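Local coordinates for Mll7089 protein (Mesorhizobium loti, PDB 2OZ8) that is of unknown function but resembles mandelate racemase-like members of the enolase superfamily and may be a magnesium-dependent hydro-lyase, at residues 70-73 with 74-77; 102-105 with 106-110. All coordinates share one frame; numbering follows the deposited sequence.

Contact 1. Residues 70-73 with 74-77; sequences EVWP and SLKG
Lys76 lays the aliphatic part of its side chain across the indole of Trp72, with CB over one face and 4.1 Å from the centroid of the five-membered ring, a CH-pi contact. CG lies anti to the backbone N of Lys76 (chi1 -180°), which carries the chain along the ring's nitrogen side until CD is 3.6 Å from Trp72 NE1; a long alkyl chain suits this exposed flank, since its ammonium end can lead away. Leu75 meets the six-membered ring obliquely, CB 3.8 Å from Trp72 CE3, and sets CD1 3.7 Å from Val71 CG2. Leu75 and Val71 are both buried, and their branched ends cross obliquely. Two carbonyls position these groups. Val71 O accepts from Ser74 OG (2.9 Å), in the carbonyl plane, and also from Ser74 N; with chi1 at 69° OG lies between the backbone N and the carbonyl carbon of Ser74, from where it reaches back to Val71 O. Trp72 O takes both Leu75 N and Lys76 N. Farther out, Phe8 meets the indole edge-to-face, while Phe67 and Leu5 pack on Trp72 and Leu75. The whole is a short, weakly bonded helical turn, about 72-75, its apolar side laid on helix 60-70 and strand 5-17 of the N-terminal domain.

Contact 2. Residues 102-105 with 106-110; sequences FHEA and VQVAL
Gln107 sets its amide against the imidazole of His103, one turn earlier in the helix, with NE2 3.2 Å from His103 CE1. The planes are 60° apart and the approach is oblique; the two groups are neighbours without a hydrogen bond between them. Each is gripped by Asp278 instead, His103 NE2 by OD2 and Gln107 NE2 by OD1, so one carboxylate bridges both side chains. The torsions bring them together: in His103 CG stands anti to the backbone N (chi1 -180°), whereas in Gln107 CG lies beside it (chi1 -68°) and the chain then runs extended to the amide. With an alanine at Gln107, Asp278 OD1 would probably lose its amide donor and the imidazole its neighbour along the helix. In Val106 CG1 stands anti to the backbone N, which puts CG2 beside that N and back toward Phe102, 4.2 Å from its CB. Ala105 packs on Leu36 of strand 27-40 and Ile50 of strand 45-52, Ala109 on Leu38 of strand 27-40; their small side chains let the helix come close. Backbone bonds such as Ala109 N to Ala105 O (2.8 Å) hold the turns. This is the amphipathic first part of helix 103-118, packed between the N-terminal antiparallel sheet and barrel helix 276-289.

Overall arrangement
Contact 1 precedes contact 2 in the chain, and their centres are about 12 Å apart on the same side of the chain's centre. They meet through aliphatic and aromatic groups: Val71 CG1 lies 3.7 Å from Phe102 CD2, Val71 CG2 is 4.0 Å from Val106 CG2, and Leu75 CD2 is 4.3 Å from Val106 CG1. Phe67, already against contact 1, also meets Phe102 edge-to-face. Contact 1 lies farther out, its centre about 26 Å from that of the chain, against about 14 Å for contact 2. A bound sulfate, probably from the crystallisation liquor, lies about 3 Å from the side chain of His103 in contact 2; such ions often mark pockets.

Contact 1. Residues 70-73 with 74-77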
ATOM      1  N   GLU A  70      -7.782 -41.854  13.377  1.00 53.66           N
ATOM      2  CA  GLU A  70      -7.522 -40.432  13.158  1.00 52.73           C
ATOM      3  C   GLU A  70      -8.636 -39.493  13.573  1.00 52.52           C
ATOM      4  O   GLU A  70      -8.368 -38.435  14.167  1.00 53.20           O
ATOM      5  CB  GLU A  70      -7.125 -40.203  11.708  1.00 52.82           C
ATOM      6  CG  GLU A  70      -5.843 -40.961  11.399  1.00 53.79           C
ATOM      7  CD  GLU A  70      -5.368 -40.855   9.987  1.00 56.13           C
ATOM      8  OE1 GLU A  70      -5.903 -40.012   9.209  1.00 58.52           O
ATOM      9  OE2 GLU A  70      -4.447 -41.641   9.656  1.00 55.48           O
ATOM     10  N   VAL A  71      -9.881 -39.879  13.277  1.00 51.16           N
ATOM     11  CA  VAL A  71     -11.007 -39.031  13.572  1.00 49.60           C
ATOM     12  C   VAL A  71     -11.915 -39.519  14.680  1.00 49.11           C
ATOM     13  O   VAL A  71     -12.385 -38.719  15.487  1.00 49.18           O
ATOM     14  CB  VAL A  71     -11.747 -38.479  12.264  1.00 50.19           C
ATOM     15  CG1 VAL A  71     -11.384 -39.239  11.010  1.00 49.28           C
ATOM     16  CG2 VAL A  71     -13.209 -38.287  12.439  1.00 48.09           C
ATOM     17  N   TRP A  72     -12.111 -40.825  14.776  1.00 48.76           N
ATOM     18  CA  TRP A  72     -13.064 -41.372  15.760  1.00 48.35           C
ATOM     19  C   TRP A  72     -12.896 -40.927  17.236  1.00 48.74           C
ATOM     20  O   TRP A  72     -13.894 -40.658  17.894  1.00 49.32           O
ATOM     21  CB  TRP A  72     -13.187 -42.892  15.626  1.00 46.89           C
ATOM     22  CG  TRP A  72     -14.301 -43.462  16.440  1.00 46.25           C
ATOM     23  CD1 TRP A  72     -14.198 -44.458  17.353  1.00 45.50           C
ATOM     24  CD2 TRP A  72     -15.690 -43.079  16.421  1.00 44.94           C
ATOM     25  NE1 TRP A  72     -15.414 -44.718  17.913  1.00 46.51           N
ATOM     26  CE2 TRP A  72     -16.352 -43.884  17.364  1.00 45.11           C
ATOM     27  CE3 TRP A  72     -16.436 -42.154  15.689  1.00 45.62           C
ATOM     28  CZ2 TRP A  72     -17.718 -43.785  17.610  1.00 43.26           C
ATOM     29  CZ3 TRP A  72     -17.827 -42.062  15.942  1.00 45.96           C
ATOM     30  CH2 TRP A  72     -18.436 -42.875  16.886  1.00 44.40           C
ATOM     31  N   PRO A  73     -11.640 -40.824  17.761  1.00 48.95           N
ATOM     32  CA  PRO A  73     -11.485 -40.318  19.149  1.00 48.25           C
ATOM     33  C   PRO A  73     -12.089 -38.934  19.401  1.00 48.54           C
ATOM     34  O   PRO A  73     -12.502 -38.621  20.508  1.00 48.23           O
ATOM     35  CB  PRO A  73      -9.963 -40.238  19.308  1.00 48.27           C
ATOM     36  CG  PRO A  73      -9.444 -41.279  18.377  1.00 48.29           C
ATOM     37  CD  PRO A  73     -10.327 -41.168  17.170  1.00 47.75           C
ATOM     38  N   SER A  74     -12.136 -38.081  18.395  1.00 48.79           N
ATOM     39  CA  SER A  74     -12.679 -36.763  18.634  1.00 49.39           C
ATOM     40  C   SER A  74     -14.207 -36.762  18.522  1.00 49.03           C
ATOM     41  O   SER A  74     -14.848 -35.785  18.899  1.00 49.58           O
ATOM     42  CB  SER A  74     -12.053 -35.738  17.681  1.00 49.98           C
ATOM     43  OG  SER A  74     -12.487 -35.980  16.352  1.00 53.60           O
ATOM     44  N   LEU A  75     -14.795 -37.857  18.030  1.00 48.55           N
ATOM     45  CA  LEU A  75     -16.243 -37.922  17.866  1.00 47.72           C
ATOM     46  C   LEU A  75     -16.936 -38.752  18.939  1.00 47.97           C
ATOM     47  O   LEU A  75     -18.047 -38.406  19.371  1.00 46.61           O
ATOM     48  CB  LEU A  75     -16.629 -38.444  16.487  1.00 47.04           C
ATOM     49  CG  LEU A  75     -15.926 -37.921  15.236  1.00 47.46           C
ATOM     50  CD1 LEU A  75     -16.568 -38.562  13.967  1.00 46.16           C
ATOM     51  CD2 LEU A  75     -15.917 -36.384  15.147  1.00 45.85           C
ATOM     52  N   LYS A  76     -16.290 -39.830  19.386  1.00 48.54           N
ATOM     53  CA  LYS A  76     -17.005 -40.775  20.265  1.00 51.20           C
ATOM     54  C   LYS A  76     -17.509 -40.118  21.570  1.00 50.18           C
ATOM     55  O   LYS A  76     -16.786 -39.347  22.211  1.00 50.00           O
ATOM     56  CB  LYS A  76     -16.181 -42.040  20.552  1.00 50.57           C
ATOM     57  CG  LYS A  76     -16.905 -43.052  21.462  1.00 53.93           C
ATOM     58  CD  LYS A  76     -16.292 -44.490  21.422  1.00 56.62           C
ATOM     59  CE  LYS A  76     -14.863 -44.602  22.105  1.00 63.44           C
ATOM     60  NZ  LYS A  76     -14.838 -45.384  23.413  1.00 64.63           N
ATOM     61  N   GLY A  77     -18.749 -40.419  21.944  1.00 49.63           N
ATOM     62  CA  GLY A  77     -19.283 -39.981  23.236  1.00 48.59           C
ATOM     63  C   GLY A  77     -19.706 -38.524  23.292  1.00 48.06           C
ATOM     64  O   GLY A  77     -20.108 -38.030  24.352  1.00 48.52           O
TER

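Contact 2. Residues 102-105 with 106-110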
ATOM      1  N   PHE A 102     -11.604 -37.103   4.855  1.00 41.85           N
ATOM      2  CA  PHE A 102     -12.734 -37.222   5.790  1.00 40.92           C
ATOM      3  C   PHE A 102     -13.434 -35.886   6.195  1.00 40.39           C
ATOM      4  O   PHE A 102     -14.562 -35.863   6.739  1.00 39.92           O
ATOM      5  CB  PHE A 102     -12.238 -37.879   7.095  1.00 40.02           C
ATOM      6  CG  PHE A 102     -11.735 -39.294   6.933  1.00 40.16           C
ATOM      7  CD1 PHE A 102     -12.503 -40.265   6.301  1.00 40.86           C
ATOM      8  CD2 PHE A 102     -10.508 -39.671   7.469  1.00 39.99           C
ATOM      9  CE1 PHE A 102     -12.063 -41.568   6.210  1.00 40.15           C
ATOM     10  CE2 PHE A 102     -10.064 -40.976   7.386  1.00 39.55           C
ATOM     11  CZ  PHE A 102     -10.829 -41.921   6.744  1.00 39.25           C
ATOM     12  N   HIS A 103     -12.753 -34.778   5.958  1.00 39.32           N
ATOM     13  CA  HIS A 103     -13.211 -33.494   6.449  1.00 39.39           C
ATOM     14  C   HIS A 103     -14.682 -33.189   6.029  1.00 38.62           C
ATOM     15  O   HIS A 103     -15.526 -32.996   6.904  1.00 37.06           O
ATOM     16  CB  HIS A 103     -12.189 -32.405   6.053  1.00 39.51           C
ATOM     17  CG  HIS A 103     -12.543 -31.043   6.510  1.00 42.51           C
ATOM     18  ND1 HIS A 103     -12.407 -30.646   7.823  1.00 47.94           N
ATOM     19  CD2 HIS A 103     -13.020 -29.970   5.835  1.00 46.96           C
ATOM     20  CE1 HIS A 103     -12.782 -29.382   7.941  1.00 47.74           C
ATOM     21  NE2 HIS A 103     -13.167 -28.949   6.750  1.00 49.68           N
ATOM     22  N   GLU A 104     -14.980 -33.218   4.725  1.00 38.36           N
ATOM     23  CA  GLU A 104     -16.330 -32.944   4.236  1.00 40.89           C
ATOM     24  C   GLU A 104     -17.401 -33.923   4.776  1.00 39.58           C
ATOM     25  O   GLU A 104     -18.410 -33.487   5.317  1.00 39.63           O
ATOM     26  CB  GLU A 104     -16.345 -32.890   2.696  1.00 40.54           C
ATOM     27  CG  GLU A 104     -17.732 -32.758   2.048  1.00 43.09           C
ATOM     28  CD  GLU A 104     -17.669 -32.320   0.563  1.00 46.91           C
ATOM     29  OE1 GLU A 104     -16.542 -32.149  -0.004  1.00 52.69           O
ATOM     30  OE2 GLU A 104     -18.771 -32.138  -0.047  1.00 55.59           O
ATOM     31  N   ALA A 105     -17.152 -35.227   4.630  1.00 38.94           N
ATOM     32  CA  ALA A 105     -18.056 -36.326   5.043  1.00 38.35           C
ATOM     33  C   ALA A 105     -18.449 -36.225   6.511  1.00 37.61           C
ATOM     34  O   ALA A 105     -19.633 -36.370   6.886  1.00 37.81           O
ATOM     35  CB  ALA A 105     -17.377 -37.705   4.769  1.00 37.52           C
ATOM     36  N   VAL A 106     -17.453 -35.972   7.342  1.00 36.58           N
ATOM     37  CA  VAL A 106     -17.701 -35.785   8.762  1.00 36.09           C
ATOM     38  C   VAL A 106     -18.658 -34.642   8.990  1.00 36.36           C
ATOM     39  O   VAL A 106     -19.589 -34.803   9.765  1.00 38.57           O
ATOM     40  CB  VAL A 106     -16.392 -35.610   9.604  1.00 35.65           C
ATOM     41  CG1 VAL A 106     -16.713 -35.418  11.081  1.00 33.63           C
ATOM     42  CG2 VAL A 106     -15.515 -36.823   9.462  1.00 34.83           C
ATOM     43  N   GLN A 107     -18.465 -33.507   8.322  1.00 36.31           N
ATOM     44  CA  GLN A 107     -19.330 -32.325   8.567  1.00 36.72           C
ATOM     45  C   GLN A 107     -20.765 -32.576   8.075  1.00 35.72           C
ATOM     46  O   GLN A 107     -21.726 -32.198   8.725  1.00 36.50           O
ATOM     47  CB  GLN A 107     -18.751 -31.026   7.946  1.00 36.45           C
ATOM     48  CG  GLN A 107     -17.425 -30.486   8.605  1.00 36.96           C
ATOM     49  CD  GLN A 107     -16.938 -29.078   8.066  1.00 38.53           C
ATOM     50  OE1 GLN A 107     -17.556 -28.450   7.200  1.00 42.37           O
ATOM     51  NE2 GLN A 107     -15.844 -28.597   8.613  1.00 40.80           N
ATOM     52  N   VAL A 108     -20.891 -33.215   6.932  1.00 34.94           N
ATOM     53  CA  VAL A 108     -22.183 -33.596   6.400  1.00 35.23           C
ATOM     54  C   VAL A 108     -22.912 -34.613   7.298  1.00 35.10           C
ATOM     55  O   VAL A 108     -24.082 -34.429   7.608  1.00 34.34           O
ATOM     56  CB  VAL A 108     -22.046 -34.148   4.946  1.00 35.51           C
ATOM     57  CG1 VAL A 108     -23.399 -34.567   4.391  1.00 33.86           C
ATOM     58  CG2 VAL A 108     -21.416 -33.113   4.083  1.00 32.61           C
ATOM     59  N   ALA A 109     -22.211 -35.653   7.731  1.00 34.82           N
ATOM     60  CA  ALA A 109     -22.796 -36.646   8.640  1.00 35.02           C
ATOM     61  C   ALA A 109     -23.143 -36.059  10.012  1.00 35.32           C
ATOM     62  O   ALA A 109     -24.249 -36.279  10.507  1.00 35.26           O
ATOM     63  CB  ALA A 109     -21.888 -37.815   8.794  1.00 35.19           C
ATOM     64  N   LEU A 110     -22.233 -35.285  10.603  1.00 35.54           N
ATOM     65  CA  LEU A 110     -22.526 -34.581  11.885  1.00 35.89           C
ATOM     66  C   LEU A 110     -23.758 -33.675  11.842  1.00 36.10           C
ATOM     67  O   LEU A 110     -24.621 -33.775  12.726  1.00 36.74           O
ATOM     68  CB  LEU A 110     -21.314 -33.789  12.399  1.00 35.79           C
ATOM     69  CG  LEU A 110     -20.139 -34.591  12.930  1.00 35.81           C
ATOM     70  CD1 LEU A 110     -19.058 -33.660  13.383  1.00 34.81           C
ATOM     71  CD2 LEU A 110     -20.639 -35.559  14.077  1.00 34.70           C
TER